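Flavin-dependent thymidylate synthase (Thermus thermophilus, PDB 6J61) probably catalyses the reductive methylation of dUMP to dTMP, with methylenetetrahydrofolate as methyl donor and NADPH and its bound FAD supplying the reducing equivalents. Local coordinates at residues L48-Y51 with L52-R56; K171-L174 with H175-F178; I193-Y196 with A197-I200. All blocks are in the same frame, centred on the assembly; numbering follows the deposited sequence.

Interaction 1 of 3, residues L48-Y51 with L52-R56; sequences LIDY and LMRHR. With FAD (flavin-adenine dinucleotide), chain E.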
loop_
_atom_site.group_PDB
_atom_site.type_symbol
_atom_site.label_atom_id
_atom_site.label_comp_id
_atom_site.label_asym_id
_atom_site.label_seq_id
_atom_site.Cartn_x
_atom_site.Cartn_y
_atom_site.Cartn_z
ATOM N N LEU A 48 28.271 -0.623 -1.592
ATOM C CA LEU A 48 27.128 -1.235 -0.921
ATOM C C LEU A 48 25.849 -0.747 -1.595
ATOM O O LEU A 48 24.949 -1.527 -1.896
ATOM C CB LEU A 48 27.072 -0.841 0.559
ATOM C CG LEU A 48 26.511 -1.847 1.588
ATOM C CD1 LEU A 48 25.983 -1.087 2.807
ATOM C CD2 LEU A 48 25.405 -2.694 0.982
ATOM N N ILE A 49 25.765 0.550 -1.837
ATOM C CA ILE A 49 24.575 1.071 -2.458
ATOM C C ILE A 49 24.388 0.472 -3.843
ATOM O O ILE A 49 23.271 0.161 -4.247
ATOM C CB ILE A 49 24.614 2.603 -2.522
ATOM C CG1 ILE A 49 24.416 3.168 -1.108
ATOM C CG2 ILE A 49 23.544 3.110 -3.477
ATOM C CD1 ILE A 49 24.512 4.685 -1.006
ATOM N N ASP A 50 25.486 0.289 -4.566
ATOM C CA ASP A 50 25.404 -0.286 -5.898
ATOM C C ASP A 50 24.863 -1.702 -5.795
ATOM O O ASP A 50 24.020 -2.123 -6.581
ATOM C CB ASP A 50 26.774 -0.349 -6.551
ATOM C CG ASP A 50 26.693 -0.825 -7.975
ATOM O OD1 ASP A 50 26.347 0.004 -8.847
ATOM O OD2 ASP A 50 26.938 -2.028 -8.225
ATOM N N TYR A 51 25.364 -2.431 -4.811
ATOM C CA TYR A 51 24.960 -3.804 -4.581
ATOM C C TYR A 51 23.455 -3.936 -4.289
ATOM O O TYR A 51 22.775 -4.804 -4.853
ATOM C CB TYR A 51 25.795 -4.378 -3.425
ATOM C CG TYR A 51 25.419 -5.777 -3.000
ATOM C CD1 TYR A 51 24.292 -6.007 -2.219
ATOM C CD2 TYR A 51 26.166 -6.880 -3.418
ATOM C CE1 TYR A 51 23.910 -7.290 -1.871
ATOM C CE2 TYR A 51 25.794 -8.175 -3.074
ATOM C CZ TYR A 51 24.660 -8.367 -2.301
ATOM O OH TYR A 51 24.261 -9.633 -1.960
ATOM N N LEU A 52 22.941 -3.076 -3.411
ATOM C CA LEU A 52 21.529 -3.113 -3.031
ATOM C C LEU A 52 20.600 -2.884 -4.223
ATOM O O LEU A 52 19.555 -3.511 -4.338
ATOM C CB LEU A 52 21.251 -2.066 -1.941
ATOM C CG LEU A 52 21.957 -2.253 -0.589
ATOM C CD1 LEU A 52 21.678 -1.057 0.304
ATOM C CD2 LEU A 52 21.488 -3.533 0.067
ATOM N N MET A 53 20.992 -1.966 -5.093
ATOM C CA MET A 53 20.228 -1.643 -6.287
ATOM C C MET A 53 20.193 -2.878 -7.206
ATOM O O MET A 53 19.132 -3.287 -7.662
ATOM C CB MET A 53 20.897 -0.450 -6.985
ATOM C CG MET A 53 20.326 -0.047 -8.331
ATOM S SD MET A 53 18.750 0.760 -8.215
ATOM C CE MET A 53 19.206 2.280 -7.463
ATOM N N ARG A 54 21.363 -3.465 -7.450
ATOM C CA ARG A 54 21.524 -4.653 -8.298
ATOM C C ARG A 54 20.691 -5.850 -7.870
ATOM O O ARG A 54 20.055 -6.502 -8.699
ATOM C CB ARG A 54 22.981 -5.129 -8.299
ATOM C CG ARG A 54 23.929 -4.379 -9.186
ATOM C CD ARG A 54 25.281 -5.082 -9.195
ATOM N NE ARG A 54 26.025 -4.902 -7.951
ATOM C CZ ARG A 54 26.975 -5.725 -7.518
ATOM N NH1 ARG A 54 27.302 -6.798 -8.219
ATOM N NH2 ARG A 54 27.610 -5.471 -6.384
ATOM N N HIS A 55 20.728 -6.150 -6.575
ATOM C CA HIS A 55 20.019 -7.299 -6.028
ATOM C C HIS A 55 18.572 -7.085 -5.601
ATOM O O HIS A 55 17.965 -7.973 -4.989
ATOM C CB HIS A 55 20.817 -7.873 -4.861
ATOM C CG HIS A 55 22.136 -8.446 -5.268
ATOM N ND1 HIS A 55 22.441 -9.782 -5.130
ATOM C CD2 HIS A 55 23.214 -7.872 -5.856
ATOM C CE1 HIS A 55 23.649 -10.008 -5.617
ATOM N NE2 HIS A 55 24.139 -8.865 -6.065
ATOM N N ARG A 56 18.011 -5.926 -5.924
ATOM C CA ARG A 56 16.629 -5.643 -5.566
ATOM C C ARG A 56 16.376 -5.602 -4.058
ATOM O O ARG A 56 15.250 -5.835 -3.617
ATOM C CB ARG A 56 15.709 -6.688 -6.208
ATOM C CG ARG A 56 15.676 -6.647 -7.721
ATOM C CD ARG A 56 14.937 -5.415 -8.199
ATOM N NE ARG A 56 15.559 -4.169 -7.756
ATOM C CZ ARG A 56 14.984 -2.973 -7.859
ATOM N NH1 ARG A 56 13.768 -2.865 -8.388
ATOM N NH2 ARG A 56 15.619 -1.886 -7.429
HETATM P PA FAD E . 6.022 -5.738 -1.555
HETATM O O1A FAD E . 6.171 -5.688 -0.078
HETATM O O2A FAD E . 4.780 -6.707 -1.931
HETATM O O5B FAD E . 5.734 -4.256 -2.080
HETATM C C5B FAD E . 5.782 -4.251 -3.506
HETATM C C4B FAD E . 5.933 -2.801 -3.966
HETATM O O4B FAD E . 4.799 -2.020 -3.509
HETATM C C3B FAD E . 7.177 -2.169 -3.368
HETATM O O3B FAD E . 8.331 -2.346 -4.186
HETATM C C2B FAD E . 6.775 -0.711 -3.205
HETATM O O2B FAD E . 7.022 -0.002 -4.422
HETATM C C1B FAD E . 5.264 -0.799 -2.854
HETATM N N9A FAD E . 4.996 -0.856 -1.385
HETATM C C8A FAD E . 4.384 -1.880 -0.700
HETATM N N7A FAD E . 4.301 -1.605 0.565
HETATM C C5A FAD E . 4.844 -0.393 0.796
HETATM C C6A FAD E . 5.033 0.417 1.949
HETATM N N6A FAD E . 4.604 -0.029 3.189
HETATM N N1A FAD E . 5.641 1.630 1.810
HETATM C C2A FAD E . 6.061 2.073 0.613
HETATM N N3A FAD E . 5.901 1.339 -0.497
HETATM C C4A FAD E . 5.304 0.115 -0.453
HETATM N N1 FAD E . 14.768 -7.462 3.989
HETATM C C2 FAD E . 15.225 -7.219 5.224
HETATM O O2 FAD E . 14.430 -6.828 6.073
HETATM N N3 FAD E . 16.528 -7.387 5.578
HETATM C C4 FAD E . 17.481 -7.819 4.679
HETATM O O4 FAD E . 18.644 -7.963 5.014
HETATM C C4X FAD E . 17.030 -8.099 3.283
HETATM N N5 FAD E . 17.851 -8.514 2.321
HETATM C C5X FAD E . 17.415 -8.763 1.056
HETATM C C6 FAD E . 18.343 -9.206 0.052
HETATM C C7 FAD E . 17.911 -9.465 -1.246
HETATM C C7M FAD E . 18.929 -9.931 -2.266
HETATM C C8 FAD E . 16.531 -9.294 -1.602
HETATM C C8M FAD E . 16.047 -9.573 -3.011
HETATM C C9 FAD E . 15.598 -8.863 -0.640
HETATM C C9A FAD E . 16.014 -8.585 0.705
HETATM N N10 FAD E . 15.096 -8.141 1.712
HETATM C C10 FAD E . 15.573 -7.889 2.997
HETATM C "C1'" FAD E . 13.660 -7.948 1.442
HETATM C "C2'" FAD E . 13.339 -6.594 0.789
HETATM O "O2'" FAD E . 13.982 -5.531 1.495
HETATM C "C3'" FAD E . 11.800 -6.389 0.761
HETATM O "O3'" FAD E . 11.279 -6.257 2.092
HETATM C "C4'" FAD E . 11.085 -7.572 0.052
HETATM O "O4'" FAD E . 11.877 -8.059 -1.047
HETATM C "C5'" FAD E . 9.736 -7.111 -0.477
HETATM O "O5'" FAD E . 9.957 -6.425 -1.710
HETATM P P FAD E . 8.727 -5.448 -1.987
HETATM O O1P FAD E . 8.563 -4.516 -0.838
HETATM O O2P FAD E . 9.052 -4.625 -3.323
HETATM O O3P FAD E . 7.380 -6.358 -2.248
#

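Interaction 2 of 3, residues K171-L174 with H175-F178; sequences KQDL and HNLF. With FAD (flavin-adenine dinucleotide), chain E.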
loop_
_atom_site.group_PDB
_atom_site.type_symbol
_atom_site.label_atom_id
_atom_site.label_comp_id
_atom_site.label_asym_id
_atom_site.label_seq_id
_atom_site.Cartn_x
_atom_site.Cartn_y
_atom_site.Cartn_z
ATOM N N LYS A 171 4.666 13.482 -1.369
ATOM C CA LYS A 171 5.607 12.857 -0.433
ATOM C C LYS A 171 5.853 11.408 -0.848
ATOM O O LYS A 171 4.921 10.598 -0.883
ATOM C CB LYS A 171 5.039 12.884 0.988
ATOM C CG LYS A 171 6.063 12.538 2.054
ATOM C CD LYS A 171 6.102 11.055 2.404
ATOM C CE LYS A 171 4.977 10.675 3.326
ATOM N NZ LYS A 171 4.859 9.203 3.517
ATOM N N GLN A 172 7.105 11.070 -1.137
ATOM C CA GLN A 172 7.414 9.716 -1.572
ATOM C C GLN A 172 8.833 9.272 -1.247
ATOM O O GLN A 172 9.764 10.063 -1.303
ATOM C CB GLN A 172 7.164 9.615 -3.081
ATOM C CG GLN A 172 7.193 8.217 -3.651
ATOM C CD GLN A 172 6.588 8.179 -5.029
ATOM O OE1 GLN A 172 6.858 9.058 -5.853
ATOM N NE2 GLN A 172 5.761 7.170 -5.295
ATOM N N ASP A 173 8.982 7.997 -0.914
ATOM C CA ASP A 173 10.277 7.423 -0.582
ATOM C C ASP A 173 11.119 7.205 -1.834
ATOM O O ASP A 173 10.589 7.026 -2.926
ATOM C CB ASP A 173 10.087 6.109 0.187
ATOM C CG ASP A 173 9.409 5.028 -0.639
ATOM O OD1 ASP A 173 10.079 4.433 -1.515
ATOM O OD2 ASP A 173 8.204 4.772 -0.408
ATOM N N LEU A 174 12.438 7.228 -1.664
ATOM C CA LEU A 174 13.371 7.080 -2.781
ATOM C C LEU A 174 13.127 5.860 -3.692
ATOM O O LEU A 174 13.203 5.962 -4.923
ATOM C CB LEU A 174 14.812 7.074 -2.253
ATOM C CG LEU A 174 15.913 7.050 -3.322
ATOM C CD1 LEU A 174 15.649 8.108 -4.395
ATOM C CD2 LEU A 174 17.260 7.277 -2.650
ATOM N N HIS A 175 12.833 4.720 -3.080
ATOM C CA HIS A 175 12.562 3.499 -3.819
ATOM C C HIS A 175 11.396 3.686 -4.797
ATOM O O HIS A 175 11.498 3.364 -5.981
ATOM C CB HIS A 175 12.250 2.378 -2.836
ATOM C CG HIS A 175 11.650 1.165 -3.470
ATOM N ND1 HIS A 175 12.116 0.637 -4.656
ATOM C CD2 HIS A 175 10.646 0.353 -3.063
ATOM C CE1 HIS A 175 11.423 -0.449 -4.951
ATOM N NE2 HIS A 175 10.526 -0.642 -4.001
ATOM N N ASN A 176 10.291 4.222 -4.297
ATOM C CA ASN A 176 9.118 4.453 -5.127
ATOM C C ASN A 176 9.256 5.672 -6.028
ATOM O O ASN A 176 8.565 5.794 -7.041
ATOM C CB ASN A 176 7.874 4.565 -4.244
ATOM C CG ASN A 176 7.432 3.215 -3.721
ATOM O OD1 ASN A 176 6.997 2.370 -4.489
ATOM N ND2 ASN A 176 7.568 2.996 -2.418
ATOM N N LEU A 177 10.150 6.581 -5.665
ATOM C CA LEU A 177 10.355 7.752 -6.486
ATOM C C LEU A 177 11.155 7.298 -7.702
ATOM O O LEU A 177 10.932 7.776 -8.802
ATOM C CB LEU A 177 11.098 8.834 -5.690
ATOM C CG LEU A 177 11.374 10.186 -6.357
ATOM C CD1 LEU A 177 10.095 10.761 -6.946
ATOM C CD2 LEU A 177 11.975 11.134 -5.336
ATOM N N PHE A 178 12.082 6.363 -7.508
ATOM C CA PHE A 178 12.871 5.846 -8.630
ATOM C C PHE A 178 11.937 5.134 -9.605
ATOM O O PHE A 178 12.092 5.227 -10.829
ATOM C CB PHE A 178 13.938 4.854 -8.153
ATOM C CG PHE A 178 15.204 5.502 -7.653
ATOM C CD1 PHE A 178 15.731 6.609 -8.289
ATOM C CD2 PHE A 178 15.890 4.969 -6.564
ATOM C CE1 PHE A 178 16.927 7.183 -7.852
ATOM C CE2 PHE A 178 17.083 5.532 -6.124
ATOM C CZ PHE A 178 17.604 6.642 -6.771
HETATM P PA FAD E . 6.022 -5.738 -1.555
HETATM O O1A FAD E . 6.171 -5.688 -0.078
HETATM O O2A FAD E . 4.780 -6.707 -1.931
HETATM O O5B FAD E . 5.734 -4.256 -2.080
HETATM C C5B FAD E . 5.782 -4.251 -3.506
HETATM C C4B FAD E . 5.933 -2.801 -3.966
HETATM O O4B FAD E . 4.799 -2.020 -3.509
HETATM C C3B FAD E . 7.177 -2.169 -3.368
HETATM O O3B FAD E . 8.331 -2.346 -4.186
HETATM C C2B FAD E . 6.775 -0.711 -3.205
HETATM O O2B FAD E . 7.022 -0.002 -4.422
HETATM C C1B FAD E . 5.264 -0.799 -2.854
HETATM N N9A FAD E . 4.996 -0.856 -1.385
HETATM C C8A FAD E . 4.384 -1.880 -0.700
HETATM N N7A FAD E . 4.301 -1.605 0.565
HETATM C C5A FAD E . 4.844 -0.393 0.796
HETATM C C6A FAD E . 5.033 0.417 1.949
HETATM N N6A FAD E . 4.604 -0.029 3.189
HETATM N N1A FAD E . 5.641 1.630 1.810
HETATM C C2A FAD E . 6.061 2.073 0.613
HETATM N N3A FAD E . 5.901 1.339 -0.497
HETATM C C4A FAD E . 5.304 0.115 -0.453
HETATM N N1 FAD E . 14.768 -7.462 3.989
HETATM C C2 FAD E . 15.225 -7.219 5.224
HETATM O O2 FAD E . 14.430 -6.828 6.073
HETATM N N3 FAD E . 16.528 -7.387 5.578
HETATM C C4 FAD E . 17.481 -7.819 4.679
HETATM O O4 FAD E . 18.644 -7.963 5.014
HETATM C C4X FAD E . 17.030 -8.099 3.283
HETATM N N5 FAD E . 17.851 -8.514 2.321
HETATM C C5X FAD E . 17.415 -8.763 1.056
HETATM C C6 FAD E . 18.343 -9.206 0.052
HETATM C C7 FAD E . 17.911 -9.465 -1.246
HETATM C C7M FAD E . 18.929 -9.931 -2.266
HETATM C C8 FAD E . 16.531 -9.294 -1.602
HETATM C C8M FAD E . 16.047 -9.573 -3.011
HETATM C C9 FAD E . 15.598 -8.863 -0.640
HETATM C C9A FAD E . 16.014 -8.585 0.705
HETATM N N10 FAD E . 15.096 -8.141 1.712
HETATM C C10 FAD E . 15.573 -7.889 2.997
HETATM C "C1'" FAD E . 13.660 -7.948 1.442
HETATM C "C2'" FAD E . 13.339 -6.594 0.789
HETATM O "O2'" FAD E . 13.982 -5.531 1.495
HETATM C "C3'" FAD E . 11.800 -6.389 0.761
HETATM O "O3'" FAD E . 11.279 -6.257 2.092
HETATM C "C4'" FAD E . 11.085 -7.572 0.052
HETATM O "O4'" FAD E . 11.877 -8.059 -1.047
HETATM C "C5'" FAD E . 9.736 -7.111 -0.477
HETATM O "O5'" FAD E . 9.957 -6.425 -1.710
HETATM P P FAD E . 8.727 -5.448 -1.987
HETATM O O1P FAD E . 8.563 -4.516 -0.838
HETATM O O2P FAD E . 9.052 -4.625 -3.323
HETATM O O3P FAD E . 7.380 -6.358 -2.248
HETATM O O HOH W 1 5.535 4.969 -7.762
#

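Interaction 3 of 3, residues I193-Y196 with A197-I200; sequences IRQY and ARAI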
loop_
_atom_site.group_PDB
_atom_site.type_symbol
_atom_site.label_atom_id
_atom_site.label_comp_id
_atom_site.label_asym_id
_atom_site.label_seq_id
_atom_site.Cartn_x
_atom_site.Cartn_y
_atom_site.Cartn_z
ATOM N N ILE A 193 4.290 15.261 -18.494
ATOM C CA ILE A 193 4.737 14.670 -17.256
ATOM C C ILE A 193 6.211 14.256 -17.325
ATOM O O ILE A 193 6.904 14.246 -16.300
ATOM C CB ILE A 193 3.818 13.495 -16.831
ATOM C CG1 ILE A 193 4.115 13.125 -15.376
ATOM C CG2 ILE A 193 4.000 12.307 -17.755
ATOM C CD1 ILE A 193 3.031 12.338 -14.694
ATOM N N ARG A 194 6.711 13.950 -18.519
ATOM C CA ARG A 194 8.122 13.589 -18.622
ATOM C C ARG A 194 8.960 14.754 -18.104
ATOM O O ARG A 194 9.901 14.558 -17.336
ATOM C CB ARG A 194 8.533 13.291 -20.068
ATOM C CG ARG A 194 7.866 12.083 -20.672
ATOM C CD ARG A 194 8.881 11.233 -21.421
ATOM N NE ARG A 194 9.540 11.958 -22.496
ATOM C CZ ARG A 194 8.934 12.319 -23.618
ATOM N NH1 ARG A 194 7.658 12.018 -23.806
ATOM N NH2 ARG A 194 9.605 12.972 -24.557
ATOM N N GLN A 195 8.599 15.966 -18.526
ATOM C CA GLN A 195 9.316 17.170 -18.128
ATOM C C GLN A 195 9.303 17.318 -16.619
ATOM O O GLN A 195 10.299 17.716 -16.029
ATOM C CB GLN A 195 8.706 18.418 -18.794
ATOM C CG GLN A 195 8.593 18.332 -20.319
ATOM C CD GLN A 195 9.756 17.572 -20.962
ATOM O OE1 GLN A 195 10.921 17.931 -20.791
ATOM N NE2 GLN A 195 9.435 16.505 -21.696
ATOM N N TYR A 196 8.183 16.992 -15.986
ATOM C CA TYR A 196 8.112 17.084 -14.532
ATOM C C TYR A 196 9.032 16.043 -13.907
ATOM O O TYR A 196 9.672 16.293 -12.894
ATOM C CB TYR A 196 6.671 16.876 -14.041
ATOM C CG TYR A 196 5.846 18.136 -14.069
ATOM C CD1 TYR A 196 5.906 19.055 -13.013
ATOM C CD2 TYR A 196 5.031 18.435 -15.166
ATOM C CE1 TYR A 196 5.173 20.248 -13.053
ATOM C CE2 TYR A 196 4.295 19.614 -15.213
ATOM C CZ TYR A 196 4.375 20.516 -14.158
ATOM O OH TYR A 196 3.686 21.701 -14.227
ATOM N N ALA A 197 9.096 14.869 -14.515
ATOM C CA ALA A 197 9.961 13.812 -14.003
ATOM C C ALA A 197 11.435 14.233 -14.154
ATOM O O ALA A 197 12.277 13.899 -13.318
ATOM C CB ALA A 197 9.678 12.495 -14.753
ATOM N N ARG A 198 11.742 14.974 -15.218
ATOM C CA ARG A 198 13.109 15.440 -15.444
ATOM C C ARG A 198 13.503 16.392 -14.310
ATOM O O ARG A 198 14.591 16.296 -13.733
ATOM C CB ARG A 198 13.233 16.163 -16.794
ATOM C CG ARG A 198 13.103 15.267 -18.022
ATOM C CD ARG A 198 13.991 15.790 -19.160
ATOM N NE ARG A 198 13.269 16.000 -20.421
ATOM C CZ ARG A 198 13.070 15.070 -21.356
ATOM N NH1 ARG A 198 13.542 13.836 -21.191
ATOM N NH2 ARG A 198 12.395 15.376 -22.463
ATOM N N ALA A 199 12.602 17.311 -13.994
ATOM C CA ALA A 199 12.840 18.261 -12.925
ATOM C C ALA A 199 13.172 17.505 -11.637
ATOM O O ALA A 199 14.176 17.772 -10.974
ATOM C CB ALA A 199 11.603 19.117 -12.726
ATOM N N ILE A 200 12.318 16.553 -11.291
ATOM C CA ILE A 200 12.517 15.779 -10.084
ATOM C C ILE A 200 13.833 15.021 -10.120
ATOM O O ILE A 200 14.585 15.012 -9.143
ATOM C CB ILE A 200 11.343 14.802 -9.873
ATOM C CG1 ILE A 200 10.083 15.610 -9.570
ATOM C CG2 ILE A 200 11.652 13.814 -8.750
ATOM C CD1 ILE A 200 8.877 14.773 -9.294
#

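Interaction 1 of 3, residues L48-Y51 with L52-R56
Y51 and H55, one helical turn apart, stack their rings at the end of helix 42-54. The ring centroids are 4.0 Å apart and the planes differ by only 12°, which establishes a face-to-face stack. Y51 has CG anti to its backbone N (chi1 176°), which swings the ring obliquely outward and along toward H55, whose imidazole lies over one face; the closest ring atoms are Y51 CE2 and H55 NE2, 3.5 Å apart. The phenol oxygen makes a weak hydrogen bond to Y95 of the second subunit, while H55 NE2 is hydrogen-bonded to E258.

Charge pairing joins D50 to R54, also one turn apart. D50 OD2 meets R54 NE at 3.0 Å in a salt bridge, with the carboxylate and guanidinium planes 31° apart. The bend of R54 at chi3 brings NH2 beside Y51 as well, 3.6 Å from Y51 CD2, its guanidinium plane perpendicular to the phenol ring. Each partner has a second anchor: D50 OD1 bonds to H218, and R54 NH1 forms a salt bridge with E258, so the pair ties helix 42-54 to helices 209-220 and 253-263.

Apolar packing is slighter: L48 CD2 reaches L52 CG at 3.8 Å, on the side facing helix 24-32.

Backbone bonds follow the i to i+4 pattern from L52 N to L48 O through H55 N to Y51 O. H55 is the first residue to leave helical angles, and R56, with positive phi, is the C-prime residue of a Schellman motif that closes the helix. Within this turn H55 O lies 3.2 Å from C8M of the flavin, placing the helix terminus against the dimethylbenzene end of the isoalloxazine in the FAD pocket.

Interaction 2 of 3, residues K171-L174 with H175-F178
A side-chain N-cap opens helix 174-184 where strand 165-173 ends, and the same turn binds the adenosine half of FAD. D173 is the capping residue: its OD1 accepts from N176 N at 2.8 Å, the donor lying 37° out of the carboxylate plane. With CG set between the backbone N and the carbonyl carbon (chi1 64°), the carboxylate folds back over the first helical turn. Its other oxygen, OD2, takes N176 ND2 through the syn lone pair, also at 2.8 Å and nearly in the amide plane, although carboxylate and amide planes are steeply turned against each other. Two bonds from one carboxylate therefore hold both the backbone and the side chain of N176, the second helping to fix the rotation of its amide.

The amide so oriented presents ND2 to N3A of the adenine at 3.0 Å and turns OD1 to the ribose hydroxyl O2B, modelled so close that the detail of that bond is doubtful. H175 adds the neighbouring hydroxyl: its NE2 and O3B are hydrogen-bonded at 2.8 Å, with O3B at the edge of the imidazole and in its plane. D173 thus acts as a second-shell residue for N176 as well as a wall of the pocket.

On the inner side L174 and F178 pack one turn apart. L174 CD1 sits over the F178 ring, 3.5 Å from its centroid and 20° off the normal, a CH-pi contact, while F178 N bonds to L174 O. Q172 lies across N176, NE2 to CB 3.5 Å, its OE1 held by W170.

Around this core, Q172 pairs by backbone with F66 of strand 65-73, L174 and L177 pack on V204 of helix 191-207, and the ring of F178 stacks with F215 of helix 209-220.

Interaction 3 of 3, residues I193-Y196 with A197-I200
Q195 and R198 lie side by side on helix 191-207 and point the same way, with amide and guanidinium planes 62° apart. The touching atom is Q195 OE1, at the edge of the guanidinium: it accepts from R198 NE at 3.1 Å, the donor tilted 31° from the carbonyl plane, and only weakly from R198 NH2. A bend at chi2 (-35°) curls the glutamine so that OE1 meets the arginine while NE2 bonds back to W191 O. Beside this pair R194 NH2 comes within 4.2 Å of R198 NH2, a like-charge approach, and R194 NH1 is bonded to A189 O.

The helix is amphipathic, with i to i+4 backbone bonds such as A197 N to I193 O at 2.9 Å, and its other flank is apolar. Y196 packs on strands 6-9 and 65-73, its OH bonded to K71 O; I200 faces F180 and W80, the latter predicted to bind dUMP. Were Q195 replaced by alanine, R198 NE would probably lose this acceptor and its guanidinium be freer to turn. A197 CB, meanwhile, packs against R184, the predicted dUMP-activating arginine.

The three contacts come in series along the chain, all within the ThyX fold. Interaction 1 closes helix 42-54, interaction 2 joins strand 165-173 to helix 174-184, and interaction 3 lies in helix 191-207, the next helix along. Centres of interactions 1 and 2 are 16 Å apart, yet M53 CE meets F178 CE2 at 4.1 Å; interactions 2 and 3, 14 Å apart, touch where L177 CD1 lies 3.9 Å from I200 CG2. Interactions 1 and 3 do not meet. Interaction 1 touches the flavin end of one FAD, and interaction 2 binds its adenosine end; two further subunits complete the site, whereas interaction 3 lies beside residues predicted to bind dUMP.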